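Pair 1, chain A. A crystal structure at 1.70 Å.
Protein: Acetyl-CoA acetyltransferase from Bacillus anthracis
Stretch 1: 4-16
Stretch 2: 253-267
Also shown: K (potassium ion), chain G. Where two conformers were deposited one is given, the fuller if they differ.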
# COMPACT_ATOMS: atom_id res chain seq x y z
N MET A 4 -26.10 33.35 -31.74
CA MET A 4 -24.91 32.84 -31.08
C MET A 4 -24.23 34.01 -30.38
O MET A 4 -23.68 34.89 -31.04
CB MET A 4 -23.95 32.24 -32.11
CG MET A 4 -22.60 31.83 -31.54
SD MET A 4 -21.60 31.07 -32.83
CE MET A 4 -22.87 30.09 -33.63
N HIS A 5 -24.27 34.01 -29.06
CA HIS A 5 -23.80 35.15 -28.29
C HIS A 5 -22.29 35.30 -28.32
O HIS A 5 -21.57 34.31 -28.27
CB HIS A 5 -24.28 35.03 -26.84
CG HIS A 5 -25.76 35.07 -26.71
ND1 HIS A 5 -26.46 36.25 -26.55
CD2 HIS A 5 -26.69 34.08 -26.75
CE1 HIS A 5 -27.75 35.98 -26.48
NE2 HIS A 5 -27.92 34.68 -26.60
N ASN A 6 -21.81 36.54 -28.38
CA ASN A 6 -20.38 36.77 -28.22
C ASN A 6 -20.01 36.47 -26.78
O ASN A 6 -20.78 36.76 -25.87
CB ASN A 6 -20.02 38.23 -28.52
CG ASN A 6 -20.22 38.60 -29.99
OD1 ASN A 6 -20.38 37.74 -30.84
ND2 ASN A 6 -20.18 39.91 -30.27
N VAL A 7 -18.81 35.93 -26.59
CA VAL A 7 -18.32 35.57 -25.25
C VAL A 7 -17.25 36.57 -24.79
O VAL A 7 -16.25 36.77 -25.47
CB VAL A 7 -17.72 34.17 -25.26
CG1 VAL A 7 -17.27 33.78 -23.84
CG2 VAL A 7 -18.74 33.17 -25.80
N VAL A 8 -17.47 37.18 -23.63
CA VAL A 8 -16.48 38.10 -23.07
C VAL A 8 -16.01 37.59 -21.72
O VAL A 8 -16.65 36.75 -21.08
CB VAL A 8 -17.02 39.55 -22.96
CG1 VAL A 8 -17.40 40.08 -24.35
CG2 VAL A 8 -18.20 39.62 -22.01
N ILE A 9 -14.87 38.11 -21.29
CA ILE A 9 -14.20 37.66 -20.08
C ILE A 9 -14.11 38.87 -19.16
O ILE A 9 -13.54 39.89 -19.53
CB ILE A 9 -12.78 37.18 -20.40
CG1 ILE A 9 -12.84 35.91 -21.27
CG2 ILE A 9 -11.99 36.89 -19.12
CD1 ILE A 9 -11.55 35.64 -22.04
N THR A 10 -14.67 38.75 -17.95
CA THR A 10 -14.72 39.92 -17.05
C THR A 10 -13.73 39.88 -15.88
O THR A 10 -13.54 40.90 -15.20
CB THR A 10 -16.15 40.13 -16.50
OG1 THR A 10 -16.55 38.98 -15.75
CG2 THR A 10 -17.13 40.37 -17.65
N ALA A 11 -13.11 38.73 -15.66
CA ALA A 11 -12.09 38.59 -14.63
C ALA A 11 -11.18 37.45 -15.04
O ALA A 11 -11.62 36.52 -15.73
CB ALA A 11 -12.70 38.31 -13.25
N ALA A 12 -9.92 37.53 -14.63
CA ALA A 12 -8.95 36.50 -14.95
C ALA A 12 -7.88 36.50 -13.87
O ALA A 12 -7.09 37.44 -13.79
CB ALA A 12 -8.33 36.77 -16.32
N VAL A 13 -7.89 35.48 -13.03
CA VAL A 13 -6.99 35.45 -11.88
C VAL A 13 -6.38 34.07 -11.70
O VAL A 13 -6.87 33.09 -12.26
CB VAL A 13 -7.72 35.85 -10.58
CG1 VAL A 13 -8.06 37.34 -10.61
CG2 VAL A 13 -8.96 34.99 -10.36
N ARG A 14 -5.31 33.99 -10.91
CA ARG A 14 -4.66 32.70 -10.69
C ARG A 14 -3.98 32.67 -9.34
O ARG A 14 -3.67 33.70 -8.78
CB ARG A 14 -3.61 32.44 -11.78
CG ARG A 14 -2.45 33.47 -11.78
CD ARG A 14 -1.40 33.06 -12.82
NE ARG A 14 -0.19 33.89 -12.90
CZ ARG A 14 0.91 33.70 -12.17
NH1 ARG A 14 0.96 32.75 -11.23
NH2 ARG A 14 1.98 34.47 -12.37
N SER A 15 -3.74 31.47 -8.81
CA SER A 15 -2.86 31.36 -7.65
C SER A 15 -1.44 31.62 -8.14
O SER A 15 -1.17 31.56 -9.35
CB SER A 15 -2.94 29.95 -7.06
OG SER A 15 -2.35 28.99 -7.93
N PRO A 16 -0.50 31.89 -7.22
CA PRO A 16 0.89 31.75 -7.64
C PRO A 16 1.13 30.27 -7.92
O PRO A 16 0.35 29.42 -7.46
CB PRO A 16 1.70 32.20 -6.40
CG PRO A 16 0.69 32.71 -5.39
CD PRO A 16 -0.62 32.05 -5.76
N ASP A 253 2.13 23.13 -8.75
CA ASP A 253 0.77 23.24 -8.21
C ASP A 253 0.20 24.61 -8.54
O ASP A 253 0.89 25.62 -8.39
CB ASP A 253 0.79 23.06 -6.69
CG ASP A 253 1.51 21.81 -6.24
OD1 ASP A 253 1.39 20.77 -6.92
OD2 ASP A 253 2.22 21.84 -5.21
N GLY A 254 -1.05 24.68 -8.95
CA GLY A 254 -1.64 25.99 -9.21
C GLY A 254 -3.08 25.92 -9.65
O GLY A 254 -3.53 24.88 -10.09
N SER A 255 -3.80 27.03 -9.52
CA SER A 255 -5.14 27.12 -10.10
C SER A 255 -5.28 28.43 -10.85
O SER A 255 -4.51 29.38 -10.63
CB SER A 255 -6.21 27.01 -9.01
OG SER A 255 -6.08 28.07 -8.07
N ALA A 256 -6.24 28.49 -11.77
CA ALA A 256 -6.47 29.71 -12.54
C ALA A 256 -7.91 29.71 -13.05
O ALA A 256 -8.42 28.68 -13.49
CB ALA A 256 -5.49 29.78 -13.72
N VAL A 257 -8.56 30.87 -12.98
CA VAL A 257 -10.01 30.94 -13.18
C VAL A 257 -10.36 32.21 -13.95
O VAL A 257 -9.79 33.27 -13.69
CB VAL A 257 -10.71 30.99 -11.79
CG1 VAL A 257 -12.19 31.19 -11.93
CG2 VAL A 257 -10.45 29.69 -10.99
N LEU A 258 -11.27 32.09 -14.91
CA LEU A 258 -11.82 33.25 -15.60
C LEU A 258 -13.32 33.33 -15.31
O LEU A 258 -13.96 32.30 -15.09
CB LEU A 258 -11.65 33.13 -17.12
CG LEU A 258 -10.28 33.33 -17.77
CD1 LEU A 258 -9.27 32.33 -17.23
CD2 LEU A 258 -10.47 33.18 -19.27
N VAL A 259 -13.87 34.54 -15.32
CA VAL A 259 -15.32 34.69 -15.34
C VAL A 259 -15.71 35.07 -16.76
O VAL A 259 -15.17 36.04 -17.32
CB VAL A 259 -15.82 35.78 -14.35
CG1 VAL A 259 -17.34 35.96 -14.49
CG2 VAL A 259 -15.44 35.41 -12.90
N LEU A 260 -16.60 34.29 -17.36
CA LEU A 260 -17.04 34.53 -18.72
C LEU A 260 -18.54 34.78 -18.73
O LEU A 260 -19.27 34.20 -17.92
CB LEU A 260 -16.73 33.32 -19.62
CG LEU A 260 -15.25 32.92 -19.71
CD1 LEU A 260 -14.90 31.80 -18.69
CD2 LEU A 260 -14.95 32.46 -21.12
N MET A 261 -19.01 35.62 -19.65
CA MET A 261 -20.44 35.82 -19.79
C MET A 261 -20.76 36.28 -21.21
O MET A 261 -19.85 36.56 -21.99
CB MET A 261 -20.96 36.84 -18.75
CG MET A 261 -20.39 38.25 -18.94
SD MET A 261 -20.96 39.39 -17.65
CE MET A 261 -20.13 38.67 -16.22
N SER A 262 -22.03 36.32 -21.57
CA SER A 262 -22.39 36.85 -22.88
C SER A 262 -22.07 38.34 -22.90
O SER A 262 -22.11 39.01 -21.87
CB SER A 262 -23.87 36.62 -23.19
OG SER A 262 -24.70 37.36 -22.30
N GLU A 263 -21.74 38.85 -24.08
CA GLU A 263 -21.48 40.27 -24.20
C GLU A 263 -22.72 41.08 -23.81
O GLU A 263 -22.61 42.17 -23.24
CB GLU A 263 -21.03 40.62 -25.61
CG GLU A 263 -20.49 42.05 -25.71
CD GLU A 263 -19.70 42.31 -26.97
OE1 GLU A 263 -19.68 41.44 -27.87
OE2 GLU A 263 -19.10 43.40 -27.08
N GLU A 264 -23.90 40.54 -24.12
CA GLU A 264 -25.15 41.21 -23.76
C GLU A 264 -25.33 41.29 -22.24
O GLU A 264 -25.77 42.32 -21.72
CB GLU A 264 -26.35 40.53 -24.42
CG GLU A 264 -26.38 40.71 -25.93
CD GLU A 264 -27.72 40.35 -26.56
OE1 GLU A 264 -28.48 39.56 -25.95
OE2 GLU A 264 -28.01 40.86 -27.66
N LYS A 265 -24.96 40.22 -21.53
CA LYS A 265 -25.02 40.21 -20.08
C LYS A 265 -24.07 41.25 -19.49
O LYS A 265 -24.41 41.94 -18.53
CB LYS A 265 -24.66 38.82 -19.55
CG LYS A 265 -24.87 38.63 -18.05
CD LYS A 265 -26.35 38.64 -17.72
CE LYS A 265 -26.61 38.19 -16.29
NZ LYS A 265 -28.07 38.25 -15.99
N ALA A 266 -22.88 41.37 -20.07
CA ALA A 266 -21.93 42.37 -19.60
C ALA A 266 -22.48 43.79 -19.81
O ALA A 266 -22.36 44.65 -18.95
CB ALA A 266 -20.58 42.21 -20.27
N LYS A 267 -23.10 44.01 -20.97
CA LYS A 267 -23.71 45.32 -21.25
C LYS A 267 -24.82 45.60 -20.25
O LYS A 267 -24.95 46.72 -19.74
CB LYS A 267 -24.26 45.36 -22.67
CG LYS A 267 -24.89 46.71 -23.07
CD LYS A 267 -23.82 47.77 -23.27
CE LYS A 267 -24.42 49.09 -23.74
NZ LYS A 267 -23.36 50.08 -24.07
K K G . -9.19 40.37 -13.20
O HOH W 1 -24.17 38.49 -26.17
O HOH W 2 -11.70 42.18 -13.62
O HOH W 3 -1.60 29.31 -11.23
O HOH W 4 -7.70 43.01 -13.26

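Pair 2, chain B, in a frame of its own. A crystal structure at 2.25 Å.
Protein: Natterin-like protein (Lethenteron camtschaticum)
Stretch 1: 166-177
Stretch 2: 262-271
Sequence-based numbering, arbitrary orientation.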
# COMPACT_ATOMS: atom_id res chain seq x y z
N VAL B 166 -9.42 -15.70 -18.02
CA VAL B 166 -9.71 -16.18 -16.66
C VAL B 166 -9.16 -17.57 -16.40
O VAL B 166 -9.61 -18.51 -17.00
CB VAL B 166 -11.22 -16.18 -16.42
CG1 VAL B 166 -11.52 -16.64 -15.01
CG2 VAL B 166 -11.79 -14.79 -16.64
N GLN B 167 -8.17 -17.69 -15.54
CA GLN B 167 -7.54 -18.97 -15.19
C GLN B 167 -8.17 -19.50 -13.88
O GLN B 167 -8.21 -18.79 -12.85
CB GLN B 167 -6.01 -18.85 -14.97
CG GLN B 167 -5.10 -18.50 -16.17
CD GLN B 167 -5.24 -19.39 -17.43
OE1 GLN B 167 -4.45 -19.26 -18.36
NE2 GLN B 167 -6.25 -20.25 -17.49
N MET B 168 -8.61 -20.76 -13.94
CA MET B 168 -9.25 -21.45 -12.83
C MET B 168 -8.22 -22.16 -11.98
O MET B 168 -7.27 -22.75 -12.50
CB MET B 168 -10.29 -22.45 -13.36
CG MET B 168 -11.42 -21.82 -14.17
SD MET B 168 -12.34 -20.50 -13.31
CE MET B 168 -13.77 -20.39 -14.41
N GLU B 169 -8.38 -22.05 -10.66
CA GLU B 169 -7.53 -22.70 -9.71
C GLU B 169 -8.47 -23.48 -8.76
O GLU B 169 -9.50 -22.95 -8.33
CB GLU B 169 -6.78 -21.71 -8.80
CG GLU B 169 -6.38 -20.38 -9.37
CD GLU B 169 -5.75 -19.48 -8.30
OE1 GLU B 169 -5.73 -19.84 -7.11
OE2 GLU B 169 -5.24 -18.41 -8.69
N GLU B 170 -8.05 -24.67 -8.39
CA GLU B 170 -8.78 -25.47 -7.44
C GLU B 170 -8.42 -25.00 -6.02
O GLU B 170 -7.31 -24.64 -5.71
CB GLU B 170 -8.43 -26.93 -7.59
CG GLU B 170 -8.97 -27.62 -8.84
CD GLU B 170 -8.70 -29.15 -8.81
OE1 GLU B 170 -9.28 -29.86 -9.67
OE2 GLU B 170 -7.93 -29.67 -7.92
N ILE B 171 -9.40 -24.96 -5.16
CA ILE B 171 -9.17 -24.52 -3.81
C ILE B 171 -9.34 -25.68 -2.84
O ILE B 171 -8.59 -25.82 -1.85
CB ILE B 171 -10.18 -23.42 -3.44
CG1 ILE B 171 -9.95 -22.20 -4.32
CG2 ILE B 171 -10.08 -23.06 -1.94
CD1 ILE B 171 -11.09 -21.22 -4.27
N LYS B 172 -10.35 -26.51 -3.05
CA LYS B 172 -10.64 -27.55 -2.05
C LYS B 172 -11.38 -28.72 -2.67
O LYS B 172 -12.24 -28.53 -3.57
CB LYS B 172 -11.48 -26.97 -0.91
CG LYS B 172 -11.91 -27.99 0.16
CD LYS B 172 -12.63 -27.35 1.33
CE LYS B 172 -13.02 -28.39 2.39
NZ LYS B 172 -13.70 -27.80 3.56
N GLU B 173 -11.08 -29.91 -2.16
CA GLU B 173 -11.82 -31.10 -2.63
C GLU B 173 -12.25 -31.93 -1.47
O GLU B 173 -11.44 -32.26 -0.57
CB GLU B 173 -10.97 -31.97 -3.58
CG GLU B 173 -11.68 -33.22 -4.09
CD GLU B 173 -10.91 -33.93 -5.23
OE1 GLU B 173 -10.06 -33.31 -5.89
OE2 GLU B 173 -11.17 -35.12 -5.51
N MET B 174 -13.51 -32.31 -1.49
CA MET B 174 -14.06 -33.13 -0.43
C MET B 174 -14.98 -34.19 -1.05
O MET B 174 -15.63 -33.97 -2.07
CB MET B 174 -14.80 -32.22 0.57
CG MET B 174 -15.35 -32.87 1.82
SD MET B 174 -14.23 -34.07 2.56
CE MET B 174 -15.36 -34.84 3.74
N GLU B 175 -15.07 -35.33 -0.40
CA GLU B 175 -15.90 -36.42 -0.93
C GLU B 175 -16.95 -36.85 0.11
O GLU B 175 -16.66 -36.93 1.32
CB GLU B 175 -15.01 -37.60 -1.31
CG GLU B 175 -15.74 -38.79 -1.92
CD GLU B 175 -14.78 -39.97 -2.17
OE1 GLU B 175 -14.12 -39.97 -3.23
OE2 GLU B 175 -14.66 -40.85 -1.30
N TYR B 176 -18.15 -37.09 -0.36
CA TYR B 176 -19.27 -37.49 0.48
C TYR B 176 -19.77 -38.83 -0.03
O TYR B 176 -20.19 -38.92 -1.19
CB TYR B 176 -20.40 -36.45 0.41
CG TYR B 176 -19.94 -35.09 0.86
CD1 TYR B 176 -19.89 -34.76 2.22
CD2 TYR B 176 -19.53 -34.14 -0.05
CE1 TYR B 176 -19.46 -33.51 2.65
CE2 TYR B 176 -19.07 -32.89 0.37
CZ TYR B 176 -19.02 -32.59 1.71
OH TYR B 176 -18.53 -31.36 2.09
N LYS B 177 -19.68 -39.85 0.79
CA LYS B 177 -20.10 -41.17 0.38
C LYS B 177 -21.29 -41.65 1.24
O LYS B 177 -21.21 -41.67 2.46
CB LYS B 177 -18.94 -42.16 0.46
CG LYS B 177 -19.28 -43.43 -0.33
CD LYS B 177 -18.26 -44.56 -0.21
CE LYS B 177 -18.52 -45.58 -1.34
NZ LYS B 177 -17.90 -46.92 -1.12
N VAL B 262 -20.61 -38.34 -3.92
CA VAL B 262 -20.59 -37.01 -4.53
C VAL B 262 -19.24 -36.39 -4.17
O VAL B 262 -18.84 -36.34 -3.00
CB VAL B 262 -21.72 -36.11 -4.05
CG1 VAL B 262 -21.59 -34.71 -4.63
CG2 VAL B 262 -23.06 -36.69 -4.45
N THR B 263 -18.52 -35.93 -5.18
CA THR B 263 -17.21 -35.35 -4.97
C THR B 263 -17.38 -33.87 -5.31
O THR B 263 -17.91 -33.50 -6.37
CB THR B 263 -16.11 -36.02 -5.85
OG1 THR B 263 -16.07 -37.45 -5.62
CG2 THR B 263 -14.76 -35.51 -5.49
N VAL B 264 -16.96 -33.01 -4.40
CA VAL B 264 -17.15 -31.55 -4.57
C VAL B 264 -15.80 -30.89 -4.67
O VAL B 264 -14.91 -31.08 -3.81
CB VAL B 264 -17.89 -30.96 -3.39
CG1 VAL B 264 -18.05 -29.46 -3.54
CG2 VAL B 264 -19.23 -31.65 -3.23
N VAL B 265 -15.64 -30.12 -5.73
CA VAL B 265 -14.40 -29.33 -5.92
C VAL B 265 -14.76 -27.86 -5.97
O VAL B 265 -15.59 -27.44 -6.77
CB VAL B 265 -13.68 -29.71 -7.20
CG1 VAL B 265 -12.43 -28.88 -7.36
CG2 VAL B 265 -13.33 -31.20 -7.18
N ALA B 266 -14.13 -27.09 -5.09
CA ALA B 266 -14.25 -25.64 -5.10
C ALA B 266 -13.12 -24.99 -5.89
O ALA B 266 -11.94 -25.31 -5.69
CB ALA B 266 -14.29 -25.08 -3.67
N ASN B 267 -13.54 -24.04 -6.72
CA ASN B 267 -12.67 -23.31 -7.66
C ASN B 267 -12.85 -21.77 -7.56
O ASN B 267 -13.85 -21.27 -7.03
CB ASN B 267 -12.95 -23.71 -9.11
CG ASN B 267 -12.75 -25.18 -9.35
OD1 ASN B 267 -11.63 -25.70 -9.21
ND2 ASN B 267 -13.85 -25.88 -9.71
N ILE B 268 -11.87 -21.05 -8.10
CA ILE B 268 -11.97 -19.60 -8.29
C ILE B 268 -11.24 -19.19 -9.53
O ILE B 268 -10.26 -19.82 -9.94
CB ILE B 268 -11.46 -18.83 -7.07
CG1 ILE B 268 -12.04 -17.42 -7.07
CG2 ILE B 268 -9.96 -18.88 -7.06
CD1 ILE B 268 -11.69 -16.57 -5.87
N GLY B 269 -11.75 -18.16 -10.19
CA GLY B 269 -11.08 -17.68 -11.41
C GLY B 269 -10.20 -16.46 -11.15
O GLY B 269 -10.59 -15.56 -10.42
N ARG B 270 -9.05 -16.42 -11.78
CA ARG B 270 -8.07 -15.35 -11.63
C ARG B 270 -7.78 -14.73 -13.00
O ARG B 270 -7.49 -15.44 -13.96
CB ARG B 270 -6.78 -15.95 -11.09
CG ARG B 270 -5.63 -15.01 -10.91
CD ARG B 270 -4.39 -15.80 -10.51
NE ARG B 270 -3.30 -14.92 -10.07
CZ ARG B 270 -2.42 -14.31 -10.88
NH1 ARG B 270 -2.49 -14.46 -12.20
NH2 ARG B 270 -1.45 -13.57 -10.35
N ALA B 271 -7.81 -13.41 -13.07
CA ALA B 271 -7.53 -12.72 -14.33
C ALA B 271 -6.58 -11.57 -14.16
O ALA B 271 -6.80 -10.69 -13.32
CB ALA B 271 -8.83 -12.24 -14.96

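Pairs 1 and 2 share an antiparallel two-strand arrangement interrupted by a bulge, and the backbones of 14 central residues superpose with an RMSD of 0.5 Å. In each, one strand inserts an extra residue, Thr A10 in pair 1 and Ile B171 in pair 2, with similar phi (-105° and -112°) and psi of -12° and -42°. The carbonyl opposite receives the inserted amide: Thr A10 N donates to Val A259 O at 2.8 Å, and Ile B171 N to Ala B266 O at 2.6 Å. In pair 2 the next amide also reaches this acceptor, in a weak bond from Lys B172 N to Ala B266 O of 3.3 Å, whereas its counterpart Ala A11 N finds no partner in the model. Past the bulge the ladder resumes alike, with Val A259 N to Ala A11 O at 3.0 Å and Ala B266 N to Lys B172 O at 2.8 Å.

The side chains of the inserted residues almost coincide, their centres 0.4 Å apart, and they meet the same two matched positions, occupied by different residues. Thr A10 OG1 lies 3.4 Å from Val A259 CG1 and 3.6 Å from Met A261 CE, so the long methionine reaches back to the bulge. In pair 2, Ile B171 itself extends, placing CD1 3.7 Å from Ile B268 CB, while the small Ala B266 matches Val A259.

On the same face as Val A259, Val A8 matches Glu B169. Val A8 packs CG2 against Met A261 CG at 4.0 Å; Glu B169 instead turns its carboxylate toward Arg B270, with OE2 3.3 Å from Arg B270 CD and 4.2 Å from Arg B270 NE, beyond salt-bridge range. Farther along, Val A257 and Val B264 superpose closely, both in the t rotamer, across from Val A13 and Met B174.

The opposite face differs more in character. In pair 1 the residues around the bulge on this face, Ile A9, Ala A12, Leu A258 and Leu A260, are buried and apolar: Ile A9 CD1 touches Leu A258 CD2 at 3.9 Å, Ile A9 CG1 approaches Leu A260 CD2 at 4.0 Å, and Ala A12 CB lies 4.2 Å from Leu A258 CG. In pair 2, glutamates match Ile A9 and Ala A12. Glu B170 CG lies 4.0 Å from Val B265 CG1, and Glu B173 CG 4.0 Å from Val B265 CG2. Separately, Glu B170 CG comes within 3.3 Å of Asn B267 OD1, and Glu B173 OE2 within 3.6 Å of Thr B263 CG2. Val B265 matches Leu A258 and Asn B267 matches Leu A260; the bulged backbones superpose closely.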